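Local coordinates for probable branched-chain amino acid ABC transporter, amino acid binding protein (Thermus thermophilus, PDB 3LKB) that probably serves as the solute-binding component of a branched-chain amino acid ABC transporter, holding valine in its ligand pocket, at residues A[294-299]-A[327-332]. The protein carries 2 engineered substitutions. Sequence-based numbering, arbitrary orientation.
Sequences AAIAVE and NAFKPG. Engineered in segment 294-299: A295 (natural residue Ser).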
ATOM      1  N   ALA A 294     -14.979   2.643 -12.679  1.00  6.65           N
ATOM      2  CA  ALA A 294     -16.203   2.566 -11.882  1.00  7.10           C
ATOM      3  C   ALA A 294     -17.332   3.384 -12.538  1.00  8.03           C
ATOM      4  O   ALA A 294     -18.495   2.955 -12.551  1.00  7.19           O
ATOM      5  CB  ALA A 294     -15.959   3.081 -10.493  1.00  6.63           C
ATOM      6  N   ALA A 295     -16.985   4.559 -13.065  1.00  8.06           N
ATOM      7  CA  ALA A 295     -17.968   5.399 -13.771  1.00  8.65           C
ATOM      8  C   ALA A 295     -18.581   4.685 -14.974  1.00  9.04           C
ATOM      9  O   ALA A 295     -19.788   4.756 -15.171  1.00 10.18           O
ATOM     10  CB  ALA A 295     -17.344   6.732 -14.204  1.00  8.10           C
ATOM     11  N   ILE A 296     -17.766   3.971 -15.755  1.00  9.46           N
ATOM     12  CA  ILE A 296     -18.287   3.221 -16.889  1.00  8.81           C
ATOM     13  C   ILE A 296     -19.316   2.183 -16.402  1.00  9.96           C
ATOM     14  O   ILE A 296     -20.458   2.155 -16.919  1.00  9.93           O
ATOM     15  CB  ILE A 296     -17.191   2.596 -17.764  1.00  8.08           C
ATOM     16  CG1 ILE A 296     -16.311   3.701 -18.343  1.00  6.73           C
ATOM     17  CG2 ILE A 296     -17.824   1.726 -18.918  1.00  6.23           C
ATOM     18  CD1 ILE A 296     -15.159   3.250 -19.262  1.00  2.00           C
ATOM     19  N   ALA A 297     -18.930   1.407 -15.376  1.00  9.95           N
ATOM     20  CA  ALA A 297     -19.773   0.365 -14.754  1.00  9.90           C
ATOM     21  C   ALA A 297     -21.041   0.973 -14.234  1.00 10.27           C
ATOM     22  O   ALA A 297     -22.118   0.523 -14.561  1.00 10.93           O
ATOM     23  CB  ALA A 297     -19.037  -0.335 -13.623  1.00  9.65           C
ATOM     24  N   VAL A 298     -20.920   2.011 -13.425  1.00  9.97           N
ATOM     25  CA  VAL A 298     -22.097   2.631 -12.916  1.00 10.28           C
ATOM     26  C   VAL A 298     -22.941   3.213 -14.078  1.00 11.47           C
ATOM     27  O   VAL A 298     -24.175   3.110 -14.085  1.00 12.01           O
ATOM     28  CB  VAL A 298     -21.783   3.680 -11.837  1.00  9.72           C
ATOM     29  CG1 VAL A 298     -23.071   4.491 -11.488  1.00  7.04           C
ATOM     30  CG2 VAL A 298     -21.182   2.985 -10.624  1.00  8.43           C
ATOM     31  N   GLU A 299     -22.325   3.790 -15.085  1.00 11.56           N
ATOM     32  CA  GLU A 299     -23.208   4.273 -16.172  1.00 12.10           C
ATOM     33  C   GLU A 299     -23.907   3.139 -16.947  1.00 11.85           C
ATOM     34  O   GLU A 299     -25.017   3.299 -17.396  1.00 12.89           O
ATOM     35  CB  GLU A 299     -22.476   5.263 -17.089  1.00 11.57           C
ATOM     36  CG  GLU A 299     -23.209   5.650 -18.413  1.00 15.44           C
ATOM     37  CD  GLU A 299     -24.385   6.602 -18.224  1.00 16.56           C
ATOM     38  OE1 GLU A 299     -24.647   6.969 -17.069  1.00 19.88           O
ATOM     39  OE2 GLU A 299     -25.050   6.991 -19.233  1.00 19.55           O
ATOM     40  N   ASN A 327     -24.829   8.575 -28.209  1.00 15.68           N
ATOM     41  CA  ASN A 327     -25.157   7.843 -26.984  1.00 14.38           C
ATOM     42  C   ASN A 327     -23.852   7.398 -26.270  1.00 13.22           C
ATOM     43  O   ASN A 327     -23.854   6.490 -25.434  1.00 11.10           O
ATOM     44  CB  ASN A 327     -26.041   6.642 -27.349  1.00 15.10           C
ATOM     45  CG  ASN A 327     -26.781   6.043 -26.147  1.00 16.95           C
ATOM     46  OD1 ASN A 327     -26.841   4.800 -25.976  1.00 17.75           O
ATOM     47  ND2 ASN A 327     -27.328   6.903 -25.309  1.00 17.92           N
ATOM     48  N   ALA A 328     -22.750   8.059 -26.603  1.00 12.20           N
ATOM     49  CA  ALA A 328     -21.476   7.767 -25.978  1.00 13.25           C
ATOM     50  C   ALA A 328     -21.442   8.332 -24.557  1.00 14.32           C
ATOM     51  O   ALA A 328     -22.242   9.197 -24.201  1.00 14.33           O
ATOM     52  CB  ALA A 328     -20.314   8.331 -26.793  1.00 11.98           C
ATOM     53  N   PHE A 329     -20.505   7.833 -23.758  1.00 14.44           N
ATOM     54  CA  PHE A 329     -20.375   8.282 -22.404  1.00 15.49           C
ATOM     55  C   PHE A 329     -19.207   9.281 -22.348  1.00 16.34           C
ATOM     56  O   PHE A 329     -18.073   8.987 -22.754  1.00 15.77           O
ATOM     57  CB  PHE A 329     -20.215   7.056 -21.471  1.00 15.64           C
ATOM     58  CG  PHE A 329     -20.083   7.391 -20.023  1.00 12.14           C
ATOM     59  CD1 PHE A 329     -20.963   8.282 -19.404  1.00 12.97           C
ATOM     60  CD2 PHE A 329     -19.093   6.776 -19.259  1.00 11.48           C
ATOM     61  CE1 PHE A 329     -20.834   8.599 -18.039  1.00  8.01           C
ATOM     62  CE2 PHE A 329     -18.939   7.063 -17.898  1.00  7.32           C
ATOM     63  CZ  PHE A 329     -19.810   7.983 -17.287  1.00  9.56           C
ATOM     64  N   LYS A 330     -19.514  10.493 -21.902  1.00 17.27           N
ATOM     65  CA  LYS A 330     -18.512  11.514 -21.834  1.00 18.49           C
ATOM     66  C   LYS A 330     -18.337  12.036 -20.414  1.00 16.81           C
ATOM     67  O   LYS A 330     -18.765  13.123 -20.096  1.00 18.20           O
ATOM     68  CB  LYS A 330     -18.809  12.629 -22.839  1.00 19.23           C
ATOM     69  CG  LYS A 330     -20.298  12.865 -23.142  1.00 27.48           C
ATOM     70  CD  LYS A 330     -21.120  13.554 -21.980  1.00 35.67           C
ATOM     71  CE  LYS A 330     -22.182  14.602 -22.486  1.00 39.26           C
ATOM     72  NZ  LYS A 330     -21.664  16.027 -22.466  1.00 39.03           N
ATOM     73  N   PRO A 331     -17.694  11.259 -19.541  1.00 15.59           N
ATOM     74  CA  PRO A 331     -17.522  11.831 -18.184  1.00 14.27           C
ATOM     75  C   PRO A 331     -16.403  12.907 -18.086  1.00 12.91           C
ATOM     76  O   PRO A 331     -16.347  13.621 -17.114  1.00 13.65           O
ATOM     77  CB  PRO A 331     -17.184  10.607 -17.346  1.00 14.16           C
ATOM     78  CG  PRO A 331     -16.435   9.684 -18.351  1.00 15.19           C
ATOM     79  CD  PRO A 331     -17.068   9.927 -19.687  1.00 14.44           C
ATOM     80  N   GLY A 332     -15.541  13.042 -19.090  1.00 11.63           N
ATOM     81  CA  GLY A 332     -14.403  13.960 -19.017  1.00  9.85           C
ATOM     82  C   GLY A 332     -13.202  13.389 -18.269  1.00  9.87           C
ATOM     83  O   GLY A 332     -12.470  14.114 -17.658  1.00  8.58           O
TER
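F329 and E299 meet by a CH-pi contact, CB of E299 standing over the centre of the F329 ring, 3.8 Å from its centroid and 13° off the normal. The opposite face of the same ring carries CD of P331, an example of how a loop aromatic can be sandwiched between an aliphatic stem and a proline. E299 CG lies 3.6 Å from F329 CD1; the chain bends there (chi2 74°), and the carboxylate continues almost parallel to the ring plane, 7° apart. Apolar contacts are made by two further helix residues: CB of A295, an engineered residue, sits 4.0 Å from F329 CE2, and I296 CG1 approaches F329 CD2 at 4.2 Å. In this periplasmic binding protein of the leucine-binding family, the aromatic joins the loop between helix 313-321 and strand 357-362 to helix 285-308, which also packs on helix 21-41 and strand 6-14. Replacing F329 by an alanine would probably open a gap between E299 and P331 and leave A295 and I296 without their apolar partner. Polar partners lie elsewhere: the E299 carboxylate forms salt bridges with R303 and R302, which probably fix its rotation, while R303 also donates to the backbone carbonyl of N327.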